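PDB 2BBR: viral CASP8 and FADD-like apoptosis regulator from Molluscum contagiosum virus subtype 1, which blocks host cell death signalled by TNF-family receptors by interfering with caspase-8 recruitment and activation at the death-inducing signalling complex, and also suppresses host NF-kappa-B activation. Local coordinates for residues 21-26 with 133-138; 28-33 with 95-100. One frame throughout, in Å; residues are numbered along the deposited sequence.

In the fold
From the N terminus, after helix 10-17, the chain forms helix 22-31 of the first death effector domain, which lies on one side of both contacts. Contact 2 closes the shorter loop, when helix 95-104 of the second domain returns to residues 28-33. Contact 1 closes later, when residues 133-138 at the start of helix 136-145 reach residues 21-26, so contact 2 is nested within its loop. Together the two contacts tie the first death effector domain to the second. Their centres lie about 12 Å apart, contact 2 buried and contact 1 near the surface. They meet directly: Val137 CB lies 3.6 Å from Phe30 CD1, joining both into one interface.

Contact 1: residues 21-26 with 133-138; sequences DSHEDS and SSRFVE
CG of Arg135 sits beside its own backbone N (chi1 -55°), and the chain then runs extended, which brings NE alongside the ring of His23, whose CG lies anti to the backbone N (chi1 -176°). The two side chains slide past each other in opposite directions, and Arg135 NE donates to His23 ND1 at 3.1 Å. The bond is bent: ND1 lies near the guanidinium plane, but NE is tilted 29° out of the imidazole plane. Ser26 CB rests over one guanidinium face, offset toward the rim and 3.7 Å from Arg135 CZ. At the edge, Arg135 NH1 forms a salt bridge with Glu138 OE1 at 3.1 Å. The other carboxylate oxygen, Glu138 OE2, accepts from Arg135 N at 2.8 Å, so one glutamate holds both the backbone and the tip of the arginine. A water joins the segments, lying 2.7 Å from Ser26 OG and donating to Glu138 OE1. The whole is a polar outer margin to the packing of the two death effector domains. Because ND1 accepts from an arginine while NE2 is bonded to Glu105, His23 is probably protonated at NE2, and its imidazole is fixed from two sides.

Contact 2: residues 28-33 with 95-100; sequences LLFLCH and RYRKLM. With AZI (azide ion), chain B.
The guanidinium of Arg97 lies between His33 and Tyr96: His33 CB is centred over one face, Tyr96 CE2 over the opposite face 3.6 Å above the plane, and Phe30 CE1 meets its edge, 3.3 Å from Arg97 NH1. The Phe30 ring in turn carries Arg97 CD over one face, a CH-pi contact, while Arg97 O lies in plane at its edge. This sandwich joins the two death effector domains, helical bundles of the death fold, where helix 22-31 of the first meets helix 95-104 of the second. Arg97 bends at chi2 (-86°), which sets CD above the ring, and its guanidinium stands nearly upright on Phe30, the planes 82° apart. The cation-pi interaction is off-centre, with Arg97 CZ 4.9 Å from the Phe30 ring centroid. Salt bridges to Glu144 through NH1 and to Asp34 through NH2 satisfy this buried charge. Apolar contacts accompany the polar ones: Phe30 CZ packs on Met100 CB at 3.7 Å, and Leu31 CD2 lies against the backbone of Arg97 and beside Lys98 CG. On another side of helix 95-104, an azide ion, probably from the crystallisation liquor, sits near Lys98, whose NZ also pairs with Glu62. Lys98 NZ lies 3.2 Å from both azide N1 and N2, its bond to N2 being weak, and Arg95 NH1 donates to the terminal N3 at 3.2 Å.

Contact 1: residues 21-26 with 133-138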
ATOM      1  N   ASP A  21      10.391  -9.712  -5.776  1.00 15.84           N
ATOM      2  CA  ASP A  21       9.766 -11.014  -5.967  1.00 15.78           C
ATOM      3  C   ASP A  21       8.269 -10.810  -6.169  1.00 15.93           C
ATOM      4  O   ASP A  21       7.790  -9.674  -6.174  1.00 14.62           O
ATOM      5  CB  ASP A  21      10.056 -11.943  -4.776  1.00 16.83           C
ATOM      6  CG  ASP A  21       9.435 -11.465  -3.476  1.00 17.77           C
ATOM      7  OD1 ASP A  21       9.902 -11.915  -2.407  1.00 19.55           O
ATOM      8  OD2 ASP A  21       8.479 -10.661  -3.510  1.00 17.63           O
ATOM      9  N   SER A  22       7.530 -11.902  -6.339  1.00 15.94           N
ATOM     10  CA  SER A  22       6.094 -11.815  -6.575  1.00 15.80           C
ATOM     11  C   SER A  22       5.300 -11.134  -5.468  1.00 14.36           C
ATOM     12  O   SER A  22       4.321 -10.444  -5.743  1.00 14.31           O
ATOM     13  CB  SER A  22       5.520 -13.210  -6.840  1.00 18.58           C
ATOM     14  OG  SER A  22       6.045 -13.754  -8.038  1.00 24.16           O
ATOM     15  N   HIS A  23       5.702 -11.331  -4.218  1.00 13.61           N
ATOM     16  CA  HIS A  23       4.985 -10.699  -3.118  1.00 13.65           C
ATOM     17  C   HIS A  23       5.175  -9.187  -3.202  1.00 11.95           C
ATOM     18  O   HIS A  23       4.215  -8.419  -3.114  1.00 11.88           O
ATOM     19  CB  HIS A  23       5.493 -11.206  -1.770  1.00 14.84           C
ATOM     20  CG  HIS A  23       4.723 -10.671  -0.604  1.00 14.63           C
ATOM     21  ND1 HIS A  23       3.425 -11.049  -0.332  1.00 16.52           N
ATOM     22  CD2 HIS A  23       5.052  -9.757   0.340  1.00 14.18           C
ATOM     23  CE1 HIS A  23       2.990 -10.394   0.728  1.00 16.94           C
ATOM     24  NE2 HIS A  23       3.959  -9.603   1.156  1.00 15.05           N
ATOM     25  N   GLU A  24       6.420  -8.759  -3.382  1.00 11.85           N
ATOM     26  CA  GLU A  24       6.724  -7.341  -3.487  1.00 11.72           C
ATOM     27  C   GLU A  24       5.999  -6.715  -4.674  1.00 11.47           C
ATOM     28  O   GLU A  24       5.527  -5.583  -4.581  1.00 11.26           O
ATOM     29  CB  GLU A  24       8.235  -7.140  -3.602  1.00 13.76           C
ATOM     30  CG  GLU A  24       8.987  -7.598  -2.363  1.00 15.36           C
ATOM     31  CD  GLU A  24      10.488  -7.630  -2.558  1.00 14.55           C
ATOM     32  OE1 GLU A  24      10.945  -8.280  -3.520  1.00 15.76           O
ATOM     33  OE2 GLU A  24      11.207  -7.014  -1.746  1.00 17.83           O
ATOM     34  N   ASP A  25       5.895  -7.449  -5.780  1.00 11.97           N
ATOM     35  CA  ASP A  25       5.192  -6.942  -6.957  1.00 12.11           C
ATOM     36  C   ASP A  25       3.739  -6.649  -6.592  1.00 11.82           C
ATOM     37  O   ASP A  25       3.186  -5.621  -6.983  1.00 12.43           O
ATOM     38  CB  ASP A  25       5.195  -7.966  -8.101  1.00 14.97           C
ATOM     39  CG  ASP A  25       6.567  -8.178  -8.707  1.00 16.04           C
ATOM     40  OD1 ASP A  25       7.413  -7.263  -8.622  1.00 15.48           O
ATOM     41  OD2 ASP A  25       6.787  -9.264  -9.289  1.00 19.25           O
ATOM     42  N   SER A  26       3.120  -7.567  -5.853  1.00 12.09           N
ATOM     43  CA  SER A  26       1.731  -7.408  -5.444  1.00 12.65           C
ATOM     44  C   SER A  26       1.558  -6.173  -4.566  1.00 11.34           C
ATOM     45  O   SER A  26       0.577  -5.444  -4.693  1.00 11.18           O
ATOM     46  CB  SER A  26       1.263  -8.657  -4.692  1.00 14.31           C
ATOM     47  OG  SER A  26      -0.086  -8.533  -4.280  1.00 20.50           O
ATOM     48  N   SER A 133      -4.867 -18.371  -0.381  1.00 14.25           N
ATOM     49  CA  SER A 133      -3.655 -17.763  -0.912  1.00 15.65           C
ATOM     50  C   SER A 133      -3.742 -16.238  -0.955  1.00 13.97           C
ATOM     51  O   SER A 133      -2.777 -15.570  -1.316  1.00 14.23           O
ATOM     52  CB  SER A 133      -3.359 -18.300  -2.315  1.00 17.72           C
ATOM     53  OG  SER A 133      -4.408 -17.990  -3.215  1.00 19.95           O
ATOM     54  N   SER A 134      -4.892 -15.683  -0.579  1.00 13.86           N
ATOM     55  CA  SER A 134      -5.071 -14.232  -0.603  1.00 13.00           C
ATOM     56  C   SER A 134      -4.200 -13.482   0.397  1.00 13.53           C
ATOM     57  O   SER A 134      -4.196 -13.789   1.587  1.00 14.15           O
ATOM     58  CB  SER A 134      -6.536 -13.871  -0.345  1.00 13.51           C
ATOM     59  OG  SER A 134      -7.381 -14.353  -1.373  1.00 14.30           O
ATOM     60  N   ARG A 135      -3.473 -12.484  -0.101  1.00 12.71           N
ATOM     61  CA  ARG A 135      -2.606 -11.655   0.733  1.00 12.38           C
ATOM     62  C   ARG A 135      -3.458 -10.606   1.452  1.00 11.44           C
ATOM     63  O   ARG A 135      -4.613 -10.383   1.086  1.00 11.25           O
ATOM     64  CB  ARG A 135      -1.576 -10.922  -0.134  1.00 15.46           C
ATOM     65  CG  ARG A 135      -0.713 -11.798  -1.028  1.00 15.42           C
ATOM     66  CD  ARG A 135       0.315 -10.936  -1.756  1.00 19.52           C
ATOM     67  NE  ARG A 135       1.288 -11.721  -2.511  1.00 19.02           N
ATOM     68  CZ  ARG A 135       1.078 -12.218  -3.727  1.00 19.48           C
ATOM     69  NH1 ARG A 135      -0.076 -12.015  -4.344  1.00 20.84           N
ATOM     70  NH2 ARG A 135       2.027 -12.923  -4.326  1.00 21.31           N
ATOM     71  N   PHE A 136      -2.889  -9.953   2.461  1.00 10.66           N
ATOM     72  CA  PHE A 136      -3.625  -8.915   3.176  1.00 10.61           C
ATOM     73  C   PHE A 136      -4.062  -7.801   2.219  1.00 10.42           C
ATOM     74  O   PHE A 136      -5.196  -7.322   2.304  1.00 10.46           O
ATOM     75  CB  PHE A 136      -2.783  -8.311   4.302  1.00 11.21           C
ATOM     76  CG  PHE A 136      -3.513  -7.268   5.109  1.00  9.56           C
ATOM     77  CD1 PHE A 136      -4.539  -7.629   5.974  1.00 11.91           C
ATOM     78  CD2 PHE A 136      -3.192  -5.921   4.985  1.00 10.46           C
ATOM     79  CE1 PHE A 136      -5.234  -6.663   6.701  1.00 11.50           C
ATOM     80  CE2 PHE A 136      -3.878  -4.950   5.706  1.00 10.28           C
ATOM     81  CZ  PHE A 136      -4.902  -5.318   6.565  1.00 10.88           C
ATOM     82  N   VAL A 137      -3.186  -7.387   1.305  1.00 10.17           N
ATOM     83  CA  VAL A 137      -3.574  -6.322   0.381  1.00  9.89           C
ATOM     84  C   VAL A 137      -4.734  -6.763  -0.495  1.00  9.87           C
ATOM     85  O   VAL A 137      -5.553  -5.945  -0.909  1.00 10.23           O
ATOM     86  CB  VAL A 137      -2.401  -5.854  -0.524  1.00 11.42           C
ATOM     87  CG1 VAL A 137      -1.368  -5.121   0.313  1.00 14.42           C
ATOM     88  CG2 VAL A 137      -1.778  -7.037  -1.248  1.00 12.59           C
ATOM     89  N   GLU A 138      -4.816  -8.058  -0.777  1.00 11.03           N
ATOM     90  CA  GLU A 138      -5.913  -8.559  -1.588  1.00 10.53           C
ATOM     91  C   GLU A 138      -7.198  -8.563  -0.753  1.00 10.34           C
ATOM     92  O   GLU A 138      -8.283  -8.310  -1.275  1.00 10.50           O
ATOM     93  CB  GLU A 138      -5.552  -9.941  -2.145  1.00 12.54           C
ATOM     94  CG  GLU A 138      -4.503  -9.820  -3.259  1.00 16.50           C
ATOM     95  CD  GLU A 138      -3.764 -11.111  -3.582  1.00 18.11           C
ATOM     96  OE1 GLU A 138      -3.026 -11.126  -4.590  1.00 24.40           O
ATOM     97  OE2 GLU A 138      -3.899 -12.096  -2.835  1.00 17.99           O
TER
HETATM   98  O   HOH W   1      -2.134  -8.943  -6.035  1.00 27.65           O

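Contact 2: residues 28-33 with 95-100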
ATOM      1  N   LEU A  28       3.424  -3.453  -4.577  1.00 10.05           N
ATOM      2  CA  LEU A  28       3.555  -2.252  -5.385  1.00 10.30           C
ATOM      3  C   LEU A  28       2.305  -2.029  -6.223  1.00 10.07           C
ATOM      4  O   LEU A  28       1.842  -0.898  -6.362  1.00 10.49           O
ATOM      5  CB  LEU A  28       4.787  -2.335  -6.288  1.00 13.49           C
ATOM      6  CG  LEU A  28       6.141  -2.309  -5.575  1.00 15.21           C
ATOM      7  CD1 LEU A  28       7.245  -2.144  -6.607  1.00 17.56           C
ATOM      8  CD2 LEU A  28       6.183  -1.157  -4.577  1.00 16.74           C
ATOM      9  N   LEU A  29       1.755  -3.098  -6.785  1.00 10.59           N
ATOM     10  CA  LEU A  29       0.541  -2.960  -7.578  1.00 10.67           C
ATOM     11  C   LEU A  29      -0.575  -2.384  -6.709  1.00 10.42           C
ATOM     12  O   LEU A  29      -1.358  -1.553  -7.162  1.00 11.34           O
ATOM     13  CB  LEU A  29       0.118  -4.309  -8.166  1.00 12.94           C
ATOM     14  CG  LEU A  29       0.896  -4.766  -9.403  1.00 16.78           C
ATOM     15  CD1 LEU A  29       0.436  -6.151  -9.815  1.00 19.75           C
ATOM     16  CD2 LEU A  29       0.680  -3.775 -10.540  1.00 18.88           C
ATOM     17  N   PHE A  30      -0.639  -2.819  -5.454  1.00 10.55           N
ATOM     18  CA  PHE A  30      -1.649  -2.314  -4.529  1.00 10.31           C
ATOM     19  C   PHE A  30      -1.416  -0.822  -4.271  1.00  9.82           C
ATOM     20  O   PHE A  30      -2.355  -0.024  -4.279  1.00 10.08           O
ATOM     21  CB  PHE A  30      -1.586  -3.092  -3.215  1.00 10.78           C
ATOM     22  CG  PHE A  30      -2.468  -2.534  -2.135  1.00  9.14           C
ATOM     23  CD1 PHE A  30      -3.819  -2.866  -2.064  1.00  9.15           C
ATOM     24  CD2 PHE A  30      -1.945  -1.670  -1.184  1.00  9.20           C
ATOM     25  CE1 PHE A  30      -4.634  -2.339  -1.051  1.00 10.12           C
ATOM     26  CE2 PHE A  30      -2.747  -1.143  -0.178  1.00 10.20           C
ATOM     27  CZ  PHE A  30      -4.093  -1.477  -0.109  1.00  9.39           C
ATOM     28  N   LEU A  31      -0.160  -0.444  -4.051  1.00  9.08           N
ATOM     29  CA  LEU A  31       0.165   0.959  -3.806  1.00  9.29           C
ATOM     30  C   LEU A  31      -0.248   1.841  -4.981  1.00  8.61           C
ATOM     31  O   LEU A  31      -0.586   3.016  -4.800  1.00  9.57           O
ATOM     32  CB  LEU A  31       1.669   1.127  -3.557  1.00  9.67           C
ATOM     33  CG  LEU A  31       2.229   0.635  -2.221  1.00  9.75           C
ATOM     34  CD1 LEU A  31       3.737   0.829  -2.207  1.00 11.06           C
ATOM     35  CD2 LEU A  31       1.579   1.394  -1.066  1.00 10.37           C
ATOM     36  N   CYS A  32      -0.221   1.266  -6.181  1.00  9.46           N
ATOM     37  CA  CYS A  32      -0.575   1.985  -7.402  1.00 10.32           C
ATOM     38  C   CYS A  32      -2.026   1.779  -7.816  1.00 10.91           C
ATOM     39  O   CYS A  32      -2.418   2.185  -8.907  1.00 12.03           O
ATOM     40  CB  CYS A  32       0.315   1.527  -8.561  1.00 11.43           C
ATOM     41  SG  CYS A  32       2.076   1.802  -8.336  1.00 12.77           S
ATOM     42  N   HIS A  33      -2.825   1.170  -6.944  1.00 11.22           N
ATOM     43  CA  HIS A  33      -4.217   0.874  -7.269  1.00 11.06           C
ATOM     44  C   HIS A  33      -5.070   2.042  -7.760  1.00 12.66           C
ATOM     45  O   HIS A  33      -5.824   1.892  -8.721  1.00 13.93           O
ATOM     46  CB  HIS A  33      -4.900   0.221  -6.066  1.00 10.33           C
ATOM     47  CG  HIS A  33      -6.250  -0.351  -6.375  1.00 10.91           C
ATOM     48  ND1 HIS A  33      -6.423  -1.490  -7.130  1.00 12.74           N
ATOM     49  CD2 HIS A  33      -7.492   0.074  -6.042  1.00 11.25           C
ATOM     50  CE1 HIS A  33      -7.716  -1.742  -7.251  1.00 12.59           C
ATOM     51  NE2 HIS A  33      -8.385  -0.808  -6.599  1.00 11.54           N
ATOM     52  N   ARG A  95      -1.280   7.768   2.536  1.00  9.68           N
ATOM     53  CA  ARG A  95      -1.051   7.144   3.825  1.00 10.08           C
ATOM     54  C   ARG A  95      -1.922   5.889   3.930  1.00  8.69           C
ATOM     55  O   ARG A  95      -1.500   4.880   4.492  1.00  9.74           O
ATOM     56  CB  ARG A  95      -1.376   8.131   4.947  1.00 11.63           C
ATOM     57  CG  ARG A  95      -1.402   7.536   6.344  1.00 11.83           C
ATOM     58  CD  ARG A  95      -0.127   6.808   6.722  1.00 15.83           C
ATOM     59  NE  ARG A  95      -0.193   6.406   8.124  1.00 16.46           N
ATOM     60  CZ  ARG A  95       0.590   5.496   8.688  1.00 17.00           C
ATOM     61  NH1 ARG A  95       1.515   4.875   7.971  1.00 17.42           N
ATOM     62  NH2 ARG A  95       0.434   5.201   9.973  1.00 19.27           N
ATOM     63  N   TYR A  96      -3.128   5.948   3.373  1.00  9.50           N
ATOM     64  CA  TYR A  96      -4.028   4.799   3.404  1.00  9.35           C
ATOM     65  C   TYR A  96      -3.378   3.556   2.798  1.00  9.41           C
ATOM     66  O   TYR A  96      -3.315   2.504   3.436  1.00  9.54           O
ATOM     67  CB  TYR A  96      -5.326   5.111   2.645  1.00  9.76           C
ATOM     68  CG  TYR A  96      -6.200   3.901   2.399  1.00 10.01           C
ATOM     69  CD1 TYR A  96      -6.764   3.191   3.459  1.00 11.50           C
ATOM     70  CD2 TYR A  96      -6.446   3.454   1.105  1.00  9.91           C
ATOM     71  CE1 TYR A  96      -7.548   2.065   3.236  1.00 11.85           C
ATOM     72  CE2 TYR A  96      -7.228   2.327   0.869  1.00 11.43           C
ATOM     73  CZ  TYR A  96      -7.776   1.638   1.940  1.00 12.17           C
ATOM     74  OH  TYR A  96      -8.550   0.524   1.717  1.00 13.41           O
ATOM     75  N   ARG A  97      -2.886   3.672   1.570  1.00  8.95           N
ATOM     76  CA  ARG A  97      -2.278   2.527   0.901  1.00  9.81           C
ATOM     77  C   ARG A  97      -0.990   2.068   1.573  1.00  8.33           C
ATOM     78  O   ARG A  97      -0.756   0.869   1.733  1.00  9.32           O
ATOM     79  CB  ARG A  97      -1.998   2.860  -0.570  1.00 11.69           C
ATOM     80  CG  ARG A  97      -3.218   3.242  -1.398  1.00 15.59           C
ATOM     81  CD  ARG A  97      -3.923   2.033  -1.973  1.00 16.59           C
ATOM     82  NE  ARG A  97      -5.185   2.406  -2.606  1.00 14.15           N
ATOM     83  CZ  ARG A  97      -6.252   1.621  -2.627  1.00 12.07           C
ATOM     84  NH1 ARG A  97      -6.190   0.423  -2.060  1.00 11.89           N
ATOM     85  NH2 ARG A  97      -7.385   2.048  -3.168  1.00 11.42           N
ATOM     86  N   LYS A  98      -0.141   3.015   1.951  1.00  8.73           N
ATOM     87  CA  LYS A  98       1.114   2.654   2.597  1.00  8.55           C
ATOM     88  C   LYS A  98       0.862   1.961   3.934  1.00  8.78           C
ATOM     89  O   LYS A  98       1.519   0.970   4.263  1.00  9.45           O
ATOM     90  CB  LYS A  98       1.986   3.897   2.779  1.00  9.48           C
ATOM     91  CG  LYS A  98       2.526   4.446   1.460  1.00  8.86           C
ATOM     92  CD  LYS A  98       3.391   5.681   1.654  1.00  9.91           C
ATOM     93  CE  LYS A  98       2.558   6.912   1.971  1.00 10.28           C
ATOM     94  NZ  LYS A  98       3.420   8.056   2.378  1.00 12.24           N
ATOM     95  N   LEU A  99      -0.100   2.469   4.699  1.00  8.99           N
ATOM     96  CA  LEU A  99      -0.432   1.873   5.987  1.00  9.14           C
ATOM     97  C   LEU A  99      -0.936   0.447   5.826  1.00  7.95           C
ATOM     98  O   LEU A  99      -0.552  -0.442   6.584  1.00 10.12           O
ATOM     99  CB  LEU A  99      -1.494   2.707   6.708  1.00 10.99           C
ATOM    100  CG  LEU A  99      -2.020   2.147   8.035  1.00 11.39           C
ATOM    101  CD1 LEU A  99      -0.873   1.907   9.006  1.00 13.92           C
ATOM    102  CD2 LEU A  99      -3.018   3.123   8.634  1.00 12.82           C
ATOM    103  N   MET A 100      -1.802   0.224   4.844  1.00  8.29           N
ATOM    104  CA  MET A 100      -2.327  -1.118   4.629  1.00  8.64           C
ATOM    105  C   MET A 100      -1.208  -2.106   4.302  1.00  9.06           C
ATOM    106  O   MET A 100      -1.218  -3.245   4.774  1.00  9.80           O
ATOM    107  CB  MET A 100      -3.382  -1.116   3.522  1.00  9.62           C
ATOM    108  CG  MET A 100      -4.667  -0.381   3.895  1.00 11.52           C
ATOM    109  SD  MET A 100      -5.471  -0.995   5.405  1.00 13.57           S
ATOM    110  CE  MET A 100      -5.139   0.362   6.508  1.00 16.55           C
TER
HETATM  111  N1  AZI B 201       4.942   7.195   5.070  1.00 11.17           N
HETATM  112  N2  AZI B 201       3.985   6.522   5.147  1.00 12.24           N
HETATM  113  N3  AZI B 201       3.042   5.855   5.294  1.00 19.41           N